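PDB 3EB7: insecticidal Delta-Endotoxin Cry8Ea1 from Bacillus Thuringiensis, which kills the larvae of a soil-dwelling beetle pest, probably, as in other three-domain Cry toxins, by inserting into gut-cell membranes and forming pores. Local coordinates for residues Q83-A88 against R103-R108; E76-N81 against S114-Y119; S31-L36 against L144-D149; G19-P24 against P223-R228. All coordinates share one frame; numbering follows the deposited sequence.

Contact 1 of 4, residues Q83-A88 against R103-R108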
# COMPACT_ATOMS: atom_id res chain seq x y z
N GLN A 83 4.50 -21.85 -17.79
CA GLN A 83 3.94 -21.84 -19.17
C GLN A 83 3.14 -23.11 -19.44
O GLN A 83 2.04 -23.06 -19.96
CB GLN A 83 5.02 -21.69 -20.24
CG GLN A 83 6.10 -20.70 -19.85
CD GLN A 83 6.24 -19.57 -20.83
OE1 GLN A 83 5.33 -18.72 -20.97
NE2 GLN A 83 7.39 -19.53 -21.52
N LEU A 84 3.71 -24.24 -19.04
CA LEU A 84 3.11 -25.55 -19.19
C LEU A 84 1.83 -25.70 -18.35
O LEU A 84 0.87 -26.33 -18.78
CB LEU A 84 4.12 -26.64 -18.84
CG LEU A 84 5.46 -26.61 -19.57
CD1 LEU A 84 6.42 -27.58 -18.93
CD2 LEU A 84 5.30 -26.93 -21.06
N TYR A 85 1.84 -25.15 -17.14
CA TYR A 85 0.65 -25.11 -16.30
C TYR A 85 -0.42 -24.21 -16.93
O TYR A 85 -1.59 -24.58 -16.98
CB TYR A 85 0.99 -24.64 -14.90
CG TYR A 85 -0.19 -24.48 -13.98
CD1 TYR A 85 -1.06 -25.57 -13.72
CD2 TYR A 85 -0.43 -23.27 -13.32
CE1 TYR A 85 -2.13 -25.42 -12.85
CE2 TYR A 85 -1.52 -23.11 -12.44
CZ TYR A 85 -2.35 -24.19 -12.21
OH TYR A 85 -3.41 -24.04 -11.34
N LEU A 86 -0.03 -23.04 -17.42
CA LEU A 86 -1.00 -22.21 -18.16
C LEU A 86 -1.58 -22.93 -19.39
O LEU A 86 -2.79 -22.88 -19.62
CB LEU A 86 -0.39 -20.87 -18.59
CG LEU A 86 -1.29 -19.94 -19.39
CD1 LEU A 86 -2.49 -19.50 -18.55
CD2 LEU A 86 -0.48 -18.75 -19.93
N THR A 87 -0.74 -23.61 -20.17
CA THR A 87 -1.22 -24.31 -21.35
C THR A 87 -2.15 -25.48 -20.96
O THR A 87 -3.15 -25.72 -21.63
CB THR A 87 -0.06 -24.77 -22.27
OG1 THR A 87 0.60 -23.61 -22.78
CG2 THR A 87 -0.57 -25.63 -23.46
N ALA A 88 -1.82 -26.17 -19.87
CA ALA A 88 -2.67 -27.23 -19.31
C ALA A 88 -4.03 -26.72 -18.76
O ALA A 88 -5.05 -27.41 -18.89
CB ALA A 88 -1.91 -28.05 -18.25
N ARG A 103 -5.53 -35.08 -15.85
CA ARG A 103 -4.30 -35.62 -15.33
C ARG A 103 -3.16 -34.64 -15.60
O ARG A 103 -2.26 -34.47 -14.76
CB ARG A 103 -4.00 -36.99 -15.96
CG ARG A 103 -3.41 -38.03 -15.01
CD ARG A 103 -3.13 -39.38 -15.70
NE ARG A 103 -4.35 -40.00 -16.26
CZ ARG A 103 -4.43 -40.57 -17.47
NH1 ARG A 103 -3.38 -40.58 -18.30
NH2 ARG A 103 -5.58 -41.10 -17.88
N ASP A 104 -3.23 -33.97 -16.76
CA ASP A 104 -2.21 -33.04 -17.19
C ASP A 104 -2.14 -31.79 -16.33
O ASP A 104 -1.06 -31.40 -15.90
CB ASP A 104 -2.42 -32.64 -18.64
CG ASP A 104 -1.14 -32.16 -19.32
OD1 ASP A 104 -1.24 -31.61 -20.45
OD2 ASP A 104 -0.02 -32.33 -18.76
N VAL A 105 -3.29 -31.16 -16.12
CA VAL A 105 -3.41 -29.96 -15.30
C VAL A 105 -3.08 -30.26 -13.84
O VAL A 105 -2.36 -29.49 -13.20
CB VAL A 105 -4.81 -29.26 -15.46
CG1 VAL A 105 -5.95 -30.12 -14.93
CG2 VAL A 105 -4.84 -27.90 -14.80
N ARG A 106 -3.57 -31.38 -13.32
CA ARG A 106 -3.28 -31.78 -11.95
C ARG A 106 -1.76 -32.00 -11.78
O ARG A 106 -1.15 -31.52 -10.83
CB ARG A 106 -4.05 -33.05 -11.65
CG ARG A 106 -3.97 -33.53 -10.23
CD ARG A 106 -4.26 -35.04 -10.12
NE ARG A 106 -5.47 -35.41 -10.85
CZ ARG A 106 -5.68 -36.62 -11.38
NH1 ARG A 106 -4.76 -37.58 -11.27
NH2 ARG A 106 -6.82 -36.85 -12.04
N ASN A 107 -1.18 -32.71 -12.74
CA ASN A 107 0.25 -33.01 -12.77
C ASN A 107 1.13 -31.74 -12.85
O ASN A 107 2.15 -31.65 -12.20
CB ASN A 107 0.52 -34.04 -13.89
CG ASN A 107 1.97 -34.07 -14.37
OD1 ASN A 107 2.89 -34.46 -13.62
ND2 ASN A 107 2.19 -33.72 -15.65
N ARG A 108 0.71 -30.74 -13.62
CA ARG A 108 1.50 -29.51 -13.76
C ARG A 108 1.49 -28.70 -12.46
O ARG A 108 2.48 -28.08 -12.11
CB ARG A 108 0.97 -28.63 -14.92
CG ARG A 108 1.14 -29.20 -16.31
CD ARG A 108 2.58 -29.36 -16.68
NE ARG A 108 2.73 -30.11 -17.93
CZ ARG A 108 3.84 -30.79 -18.27
NH1 ARG A 108 4.90 -30.81 -17.46
NH2 ARG A 108 3.87 -31.45 -19.43
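Leu84 opens the contact by lying against the side chain of Arg108. Its CB stands 3.8 Å from Arg108 CD, and its CD1 sits over one face of the guanidinium, offset toward the rim, with Asn107 ND2 over the opposite face. Next comes Tyr85. The edge of its ring receives Arg108 CB, 3.9 Å from Tyr85 CD1, and Val105 O, 4.1 Å from Tyr85 CE1; the phenol OH is spent outside the pair, on Asp149 of helix 133-153. One turn on, Ala88 is small enough for the two backbones to close in: its CB touches Val105 CA and Arg108 CG, both at 3.8 Å, and the axes of the two short segments approach to 8.8 Å at an antiparallel 151°. Arg108 bends at chi2 (-64°), which brings CD to Leu84 CB; farther out, Arg108 NE makes a long salt bridge of 3.6 Å to Asp104 OD2. The chemistry is therefore chiefly apolar. Arginine contributes its methylenes and a guanidinium face to the interface, while its charge may be partly offset by Asp104, so that close apolar packing at Ala88 holds the helices together and the arginine's polar end lies beside exposed Leu84.

Contact 2 of 4, residues E76-N81 against S114-Y119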
# COMPACT_ATOMS: atom_id res chain seq x y z
N GLU A 76 13.94 -19.26 -13.28
CA GLU A 76 13.75 -19.38 -14.72
C GLU A 76 13.04 -20.68 -15.05
O GLU A 76 12.07 -20.65 -15.79
CB GLU A 76 15.06 -19.22 -15.52
CG GLU A 76 14.87 -19.33 -17.09
CD GLU A 76 14.09 -18.15 -17.69
OE1 GLU A 76 14.12 -17.03 -17.09
OE2 GLU A 76 13.48 -18.33 -18.75
N GLY A 77 13.49 -21.79 -14.43
CA GLY A 77 12.81 -23.09 -14.51
C GLY A 77 11.37 -23.14 -14.00
O GLY A 77 10.55 -23.94 -14.49
N LEU A 78 11.06 -22.33 -13.00
CA LEU A 78 9.69 -22.21 -12.47
C LEU A 78 8.82 -21.51 -13.51
O LEU A 78 7.63 -21.80 -13.64
CB LEU A 78 9.74 -21.37 -11.19
CG LEU A 78 8.62 -21.31 -10.15
CD1 LEU A 78 8.38 -22.64 -9.42
CD2 LEU A 78 8.98 -20.21 -9.11
N GLY A 79 9.43 -20.58 -14.24
CA GLY A 79 8.77 -19.90 -15.34
C GLY A 79 8.41 -20.82 -16.47
O GLY A 79 7.31 -20.74 -16.99
N ASN A 80 9.35 -21.68 -16.87
CA ASN A 80 9.09 -22.68 -17.91
C ASN A 80 7.95 -23.60 -17.49
O ASN A 80 7.10 -23.93 -18.30
CB ASN A 80 10.36 -23.50 -18.23
CG ASN A 80 11.49 -22.64 -18.82
OD1 ASN A 80 11.26 -21.71 -19.61
ND2 ASN A 80 12.72 -22.95 -18.42
N ASN A 81 7.96 -24.01 -16.22
CA ASN A 81 6.90 -24.86 -15.68
C ASN A 81 5.55 -24.16 -15.52
O ASN A 81 4.51 -24.81 -15.58
CB ASN A 81 7.37 -25.48 -14.36
CG ASN A 81 8.30 -26.65 -14.57
OD1 ASN A 81 7.89 -27.70 -15.07
ND2 ASN A 81 9.56 -26.48 -14.22
N SER A 114 5.47 -28.56 -5.76
CA SER A 114 6.68 -29.24 -5.34
C SER A 114 7.94 -28.38 -5.50
O SER A 114 8.80 -28.39 -4.64
CB SER A 114 6.82 -30.57 -6.08
OG SER A 114 8.18 -30.83 -6.35
N LEU A 115 8.01 -27.62 -6.59
CA LEU A 115 9.14 -26.71 -6.87
C LEU A 115 9.15 -25.51 -5.89
O LEU A 115 10.21 -25.11 -5.35
CB LEU A 115 9.00 -26.21 -8.32
CG LEU A 115 9.74 -26.76 -9.56
CD1 LEU A 115 10.57 -27.99 -9.36
CD2 LEU A 115 8.81 -26.90 -10.75
N PHE A 116 7.97 -24.96 -5.62
CA PHE A 116 7.84 -23.91 -4.63
C PHE A 116 8.36 -24.37 -3.30
O PHE A 116 9.20 -23.70 -2.71
CB PHE A 116 6.41 -23.41 -4.54
CG PHE A 116 6.07 -22.42 -5.58
CD1 PHE A 116 5.10 -22.68 -6.52
CD2 PHE A 116 6.75 -21.18 -5.62
CE1 PHE A 116 4.78 -21.73 -7.50
CE2 PHE A 116 6.45 -20.22 -6.57
CZ PHE A 116 5.47 -20.49 -7.53
N THR A 117 7.90 -25.52 -2.82
CA THR A 117 8.42 -26.10 -1.58
C THR A 117 9.95 -26.24 -1.56
O THR A 117 10.58 -25.95 -0.55
CB THR A 117 7.74 -27.46 -1.30
OG1 THR A 117 6.33 -27.27 -1.29
CG2 THR A 117 8.17 -28.04 0.05
N GLN A 118 10.54 -26.69 -2.67
CA GLN A 118 12.00 -26.87 -2.73
C GLN A 118 12.74 -25.55 -2.83
O GLN A 118 13.82 -25.42 -2.30
CB GLN A 118 12.46 -27.73 -3.91
CG GLN A 118 11.87 -29.15 -4.02
CD GLN A 118 12.53 -29.93 -5.18
OE1 GLN A 118 12.55 -29.48 -6.33
NE2 GLN A 118 13.11 -31.09 -4.85
N TYR A 119 12.16 -24.57 -3.52
CA TYR A 119 12.90 -23.35 -3.89
C TYR A 119 12.78 -22.18 -2.90
O TYR A 119 13.69 -21.35 -2.81
CB TYR A 119 12.48 -22.86 -5.28
CG TYR A 119 12.88 -23.75 -6.43
CD1 TYR A 119 12.27 -23.62 -7.69
CD2 TYR A 119 13.87 -24.72 -6.27
CE1 TYR A 119 12.66 -24.43 -8.78
CE2 TYR A 119 14.24 -25.53 -7.33
CZ TYR A 119 13.66 -25.38 -8.57
OH TYR A 119 14.10 -26.18 -9.59
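The Phe116 ring takes Leu78 CD1 over the centre of one face in a CH-pi contact, 4.1 Å from the centroid and only 9° off the ring normal. The second methyl, Leu78 CD2, lies 3.6 Å from Phe116 CE2, and the two side chains cross at about a right angle. The ring also stacks with His143 and touches Leu142 and Leu146, all on helix 133-153. Tyr119 presents its ring obliquely to Leu78 CD1, at 4.4 Å, so this one methyl touches both aromatics. The Leu78 and Leu115 side chains slide past each other in opposite directions, with Leu78 CD1 3.8 Å from Leu115 CB. Beside it, Leu115 CD2 packs crosswise on the amide of Asn81, 3.6 Å from ND2. That amide is tied to its own helix: Asn81 ND2 donates to Gly77 O at 2.7 Å, reaching the carbonyl from the face opposite to that used by Asn81 N. The axes of the two short segments approach to 11.1 Å, at 170°, a spacing bridged by large side chains. This is the packing of an antiparallel helical hairpin, helices 65-93 and 99-119, within the alpha-helical bundle that forms the N-terminal domain of three-domain Cry toxins.

Contact 3 of 4, residues S31-L36 against L144-D149; sequences SLYSTL and LLLLKD
Tyr33 and Asp149 meet tip to tip: Tyr33 OH donates to Asp149 OD2 at 2.6 Å, a short bond that joins two helices whose short segments here have axes 12.9 Å apart. The carboxylate oxygen is met on its syn side, 22° out of the carboxylate plane, and lies at the edge of the phenol ring; ring and carboxylate planes are turned 73° apart. Leu145 O and Leu146 CA, of segment 144-149, lie 3.5 and 3.6 Å from Tyr33 OH. Alongside, Leu36 CD2 and Leu145 CD1 touch methyl to methyl at 4.0 Å. Asp149 OD2 is also hydrogen-bonded to Tyr85 OH of helix 65-93. Two phenols thus grip one buried carboxylate oxygen, which would favour the charged form of the acid, whereas the carbonyl oxygen Leu145 O, 3.2 Å from Asp149 OD1 without a hydrogen bond, would oppose it; the ionisation state is left open. In the next layer, Tyr33 packs on Tyr82, Leu86 and Leu89, and Leu146 on Tyr85, Phe109 and Leu112. The contact consequently sits deep in the helical domain: helix 26-40 faces helix 133-153 in nearly antiparallel fashion, helices 65-93 and 99-119 pack beside Tyr33 and Leu146, and helix 161-191 packs on Leu144 and Leu147.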
# COMPACT_ATOMS: atom_id res chain seq x y z
N SER A 31 -6.89 -15.79 -17.47
CA SER A 31 -6.54 -14.46 -17.87
C SER A 31 -5.51 -13.77 -16.94
O SER A 31 -4.60 -13.06 -17.40
CB SER A 31 -7.85 -13.65 -17.95
OG SER A 31 -7.61 -12.24 -17.88
N LEU A 32 -5.68 -13.98 -15.63
CA LEU A 32 -4.78 -13.49 -14.60
C LEU A 32 -3.38 -14.11 -14.72
O LEU A 32 -2.40 -13.38 -14.73
CB LEU A 32 -5.39 -13.80 -13.22
CG LEU A 32 -4.57 -13.58 -11.95
CD1 LEU A 32 -4.02 -12.13 -11.87
CD2 LEU A 32 -5.43 -13.92 -10.74
N TYR A 33 -3.30 -15.43 -14.78
CA TYR A 33 -2.04 -16.16 -14.99
C TYR A 33 -1.33 -15.74 -16.27
O TYR A 33 -0.10 -15.63 -16.32
CB TYR A 33 -2.26 -17.68 -15.04
CG TYR A 33 -2.23 -18.32 -13.68
CD1 TYR A 33 -3.36 -18.95 -13.14
CD2 TYR A 33 -1.08 -18.27 -12.92
CE1 TYR A 33 -3.33 -19.52 -11.86
CE2 TYR A 33 -1.04 -18.83 -11.65
CZ TYR A 33 -2.17 -19.45 -11.13
OH TYR A 33 -2.06 -20.00 -9.87
N SER A 34 -2.12 -15.53 -17.32
CA SER A 34 -1.58 -15.00 -18.56
C SER A 34 -0.84 -13.64 -18.38
O SER A 34 0.29 -13.45 -18.85
CB SER A 34 -2.71 -14.85 -19.58
OG SER A 34 -2.10 -14.45 -20.78
N THR A 35 -1.48 -12.72 -17.67
CA THR A 35 -0.89 -11.44 -17.31
C THR A 35 0.31 -11.63 -16.38
O THR A 35 1.36 -11.08 -16.67
CB THR A 35 -1.96 -10.49 -16.71
OG1 THR A 35 -2.92 -10.22 -17.73
CG2 THR A 35 -1.37 -9.20 -16.25
N LEU A 36 0.17 -12.41 -15.32
CA LEU A 36 1.27 -12.63 -14.35
C LEU A 36 2.52 -13.21 -15.00
O LEU A 36 3.63 -12.72 -14.76
CB LEU A 36 0.83 -13.57 -13.24
CG LEU A 36 0.25 -13.09 -11.89
CD1 LEU A 36 -0.34 -11.64 -11.88
CD2 LEU A 36 -0.79 -14.13 -11.44
N LEU A 144 1.02 -18.95 -3.04
CA LEU A 144 -0.30 -18.87 -2.43
C LEU A 144 -1.46 -18.77 -3.44
O LEU A 144 -2.59 -19.23 -3.15
CB LEU A 144 -0.37 -17.66 -1.49
CG LEU A 144 0.64 -17.60 -0.34
CD1 LEU A 144 0.50 -16.30 0.45
CD2 LEU A 144 0.48 -18.84 0.58
N LEU A 145 -1.23 -18.16 -4.60
CA LEU A 145 -2.26 -18.15 -5.63
C LEU A 145 -2.46 -19.55 -6.23
O LEU A 145 -3.58 -19.90 -6.68
CB LEU A 145 -1.87 -17.21 -6.74
CG LEU A 145 -2.01 -15.71 -6.53
CD1 LEU A 145 -1.10 -15.02 -7.54
CD2 LEU A 145 -3.51 -15.31 -6.73
N LEU A 146 -1.38 -20.33 -6.25
CA LEU A 146 -1.38 -21.67 -6.80
C LEU A 146 -2.22 -22.56 -5.90
O LEU A 146 -3.15 -23.25 -6.35
CB LEU A 146 0.06 -22.22 -6.89
CG LEU A 146 0.15 -23.61 -7.54
CD1 LEU A 146 -0.12 -23.53 -9.01
CD2 LEU A 146 1.49 -24.25 -7.30
N LEU A 147 -1.90 -22.52 -4.61
CA LEU A 147 -2.66 -23.24 -3.59
C LEU A 147 -4.15 -22.88 -3.60
O LEU A 147 -4.99 -23.71 -3.27
CB LEU A 147 -2.03 -23.05 -2.21
CG LEU A 147 -1.00 -24.10 -1.72
CD1 LEU A 147 -0.52 -25.17 -2.73
CD2 LEU A 147 0.16 -23.39 -1.13
N LYS A 148 -4.49 -21.68 -4.01
CA LYS A 148 -5.91 -21.31 -4.14
C LYS A 148 -6.63 -22.00 -5.32
O LYS A 148 -7.83 -22.27 -5.25
CB LYS A 148 -6.02 -19.81 -4.20
CG LYS A 148 -7.29 -19.24 -4.73
CD LYS A 148 -6.98 -17.77 -5.04
CE LYS A 148 -7.86 -17.23 -6.14
NZ LYS A 148 -9.28 -17.14 -5.65
N ASP A 149 -5.91 -22.30 -6.39
CA ASP A 149 -6.47 -23.10 -7.48
C ASP A 149 -6.87 -24.51 -7.03
O ASP A 149 -7.93 -25.03 -7.45
CB ASP A 149 -5.46 -23.19 -8.62
CG ASP A 149 -5.00 -21.84 -9.09
OD1 ASP A 149 -5.70 -20.84 -8.82
OD2 ASP A 149 -3.92 -21.78 -9.71

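Contact 4 of 4, residues G19-P24 against P223-R228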
# COMPACT_ATOMS: atom_id res chain seq x y z
N GLY A 19 -7.80 -6.37 -8.95
CA GLY A 19 -8.95 -6.43 -9.87
C GLY A 19 -9.62 -7.80 -9.95
O GLY A 19 -10.79 -7.91 -10.38
N LYS A 20 -8.90 -8.85 -9.54
CA LYS A 20 -9.43 -10.22 -9.53
C LYS A 20 -9.67 -10.81 -8.12
O LYS A 20 -9.93 -12.01 -7.97
CB LYS A 20 -8.48 -11.16 -10.30
CG LYS A 20 -8.24 -10.86 -11.80
CD LYS A 20 -9.51 -10.74 -12.61
CE LYS A 20 -9.23 -10.37 -14.09
NZ LYS A 20 -8.52 -11.46 -14.81
N LEU A 21 -9.54 -10.00 -7.08
CA LEU A 21 -9.59 -10.50 -5.71
C LEU A 21 -10.90 -11.25 -5.44
O LEU A 21 -11.98 -10.74 -5.71
CB LEU A 21 -9.35 -9.35 -4.72
CG LEU A 21 -8.42 -9.56 -3.53
CD1 LEU A 21 -7.09 -10.20 -3.92
CD2 LEU A 21 -8.18 -8.22 -2.86
N GLY A 22 -10.79 -12.50 -4.96
CA GLY A 22 -11.94 -13.34 -4.60
C GLY A 22 -12.74 -13.96 -5.74
O GLY A 22 -13.73 -14.67 -5.51
N VAL A 23 -12.33 -13.73 -6.98
CA VAL A 23 -13.08 -14.29 -8.12
C VAL A 23 -12.84 -15.82 -8.23
O VAL A 23 -11.69 -16.26 -8.27
CB VAL A 23 -12.74 -13.54 -9.44
CG1 VAL A 23 -13.40 -14.19 -10.63
CG2 VAL A 23 -13.18 -12.06 -9.33
N PRO A 24 -13.93 -16.63 -8.24
CA PRO A 24 -13.76 -18.09 -8.31
C PRO A 24 -13.81 -18.72 -9.71
O PRO A 24 -13.46 -19.90 -9.84
CB PRO A 24 -14.92 -18.61 -7.45
CG PRO A 24 -15.94 -17.46 -7.43
CD PRO A 24 -15.35 -16.27 -8.18
N PRO A 223 -4.24 -12.78 2.58
CA PRO A 223 -5.43 -13.42 3.22
C PRO A 223 -6.62 -13.60 2.30
O PRO A 223 -7.46 -14.49 2.52
CB PRO A 223 -5.79 -12.43 4.35
CG PRO A 223 -4.51 -11.64 4.60
CD PRO A 223 -3.87 -11.52 3.25
N MET A 224 -6.73 -12.76 1.28
CA MET A 224 -7.87 -12.85 0.38
C MET A 224 -7.70 -13.95 -0.67
O MET A 224 -8.58 -14.15 -1.53
CB MET A 224 -8.21 -11.51 -0.26
CG MET A 224 -8.92 -10.50 0.66
SD MET A 224 -7.85 -9.90 2.00
CE MET A 224 -7.00 -8.53 1.20
N TYR A 225 -6.58 -14.69 -0.59
CA TYR A 225 -6.42 -15.89 -1.43
C TYR A 225 -7.04 -17.12 -0.79
O TYR A 225 -7.06 -18.19 -1.39
CB TYR A 225 -4.97 -16.19 -1.74
CG TYR A 225 -4.22 -15.10 -2.44
CD1 TYR A 225 -2.81 -15.09 -2.41
CD2 TYR A 225 -4.91 -14.05 -3.11
CE1 TYR A 225 -2.10 -14.09 -3.04
CE2 TYR A 225 -4.21 -13.03 -3.74
CZ TYR A 225 -2.79 -13.06 -3.70
OH TYR A 225 -2.09 -12.09 -4.31
N ASP A 226 -7.53 -16.95 0.43
CA ASP A 226 -8.32 -17.94 1.15
C ASP A 226 -9.76 -17.91 0.60
O ASP A 226 -10.52 -16.97 0.84
CB ASP A 226 -8.29 -17.60 2.63
CG ASP A 226 -9.10 -18.54 3.49
OD1 ASP A 226 -9.06 -18.32 4.70
OD2 ASP A 226 -9.75 -19.51 3.01
N MET A 227 -10.11 -18.94 -0.15
CA MET A 227 -11.41 -18.95 -0.81
C MET A 227 -12.56 -19.45 0.06
O MET A 227 -13.72 -19.28 -0.31
CB MET A 227 -11.34 -19.67 -2.17
CG MET A 227 -10.39 -18.97 -3.19
SD MET A 227 -10.73 -17.21 -3.71
CE MET A 227 -10.26 -16.18 -2.34
N ARG A 228 -12.25 -20.02 1.22
CA ARG A 228 -13.28 -20.29 2.21
C ARG A 228 -13.67 -19.01 2.94
O ARG A 228 -14.84 -18.79 3.17
CB ARG A 228 -12.87 -21.40 3.20
CG ARG A 228 -12.40 -22.62 2.50
CD ARG A 228 -12.48 -23.85 3.36
NE ARG A 228 -11.79 -24.96 2.71
CZ ARG A 228 -11.43 -26.10 3.31
NH1 ARG A 228 -11.71 -26.29 4.60
NH2 ARG A 228 -10.80 -27.06 2.61
O HOH W 1 -8.25 -14.00 -4.55
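Leu21 and Met224 cross obliquely, the branch point of one against the root of the other: Leu21 CG lies 3.8 Å from Met224 CB, and Leu21 CD1 is 4.0 Å from the same CB. Toward Tyr225 the leucine runs at about a right angle, with Leu21 CD1 set obliquely to the ring and 4.0 Å from Tyr225 CE2. The far end of that tyrosine is anchored on helix 133-153, where its OH bonds to Asn141 and its ring packs on Leu144 and Leu145.

Between the two segments, one water bridges the backbones. It accepts from Gly22 N and donates to Met224 O, each at 3.0 Å, and so satisfies a buried N-H and a buried carbonyl that are 4.4 Å from each other. Gly22 is the third residue of a type II turn from Lys20 to Val23, closed by Val23 N to Lys20 O at 3.1 Å; its positive phi (76°) suits that position. Near its CA lies the thioether end of Met227, although the placing of that methyl is doubtful.

Leu21 also shares backbone hydrogen bonds with Thr234, and Gln171 of helix 161-191 bonds to Tyr225 O. The arrangement is a water-bridged packing of two connecting segments: the turn between helices 2-20 and 26-40 meets the 3-10 segment and loop that follow helix 198-220, at the end of the helical domain where the chain leaves for the beta domains of the three-domain Cry fold.

All four contacts belong to the N-terminal helical domain, and along the chain they are nested: contact 4 encloses contact 3, which encloses contact 2, which encloses contact 1. Contacts 1 and 2 follow one another along the same pair, helices 65-93 and 99-119, with centres about 13 Å apart. Contact 3, centred about 13 Å from contact 1 and 14 Å from contact 2, is joined to the former by the Tyr85-Asp149 hydrogen bond and packing, and to the latter by Phe116 on Leu146. Contact 4, centred about 11 Å from contact 3, brings the first interhelical turn to the loop after helix 198-220. Together they tie the domain into one bundle, thought to act in membrane insertion in Cry toxins.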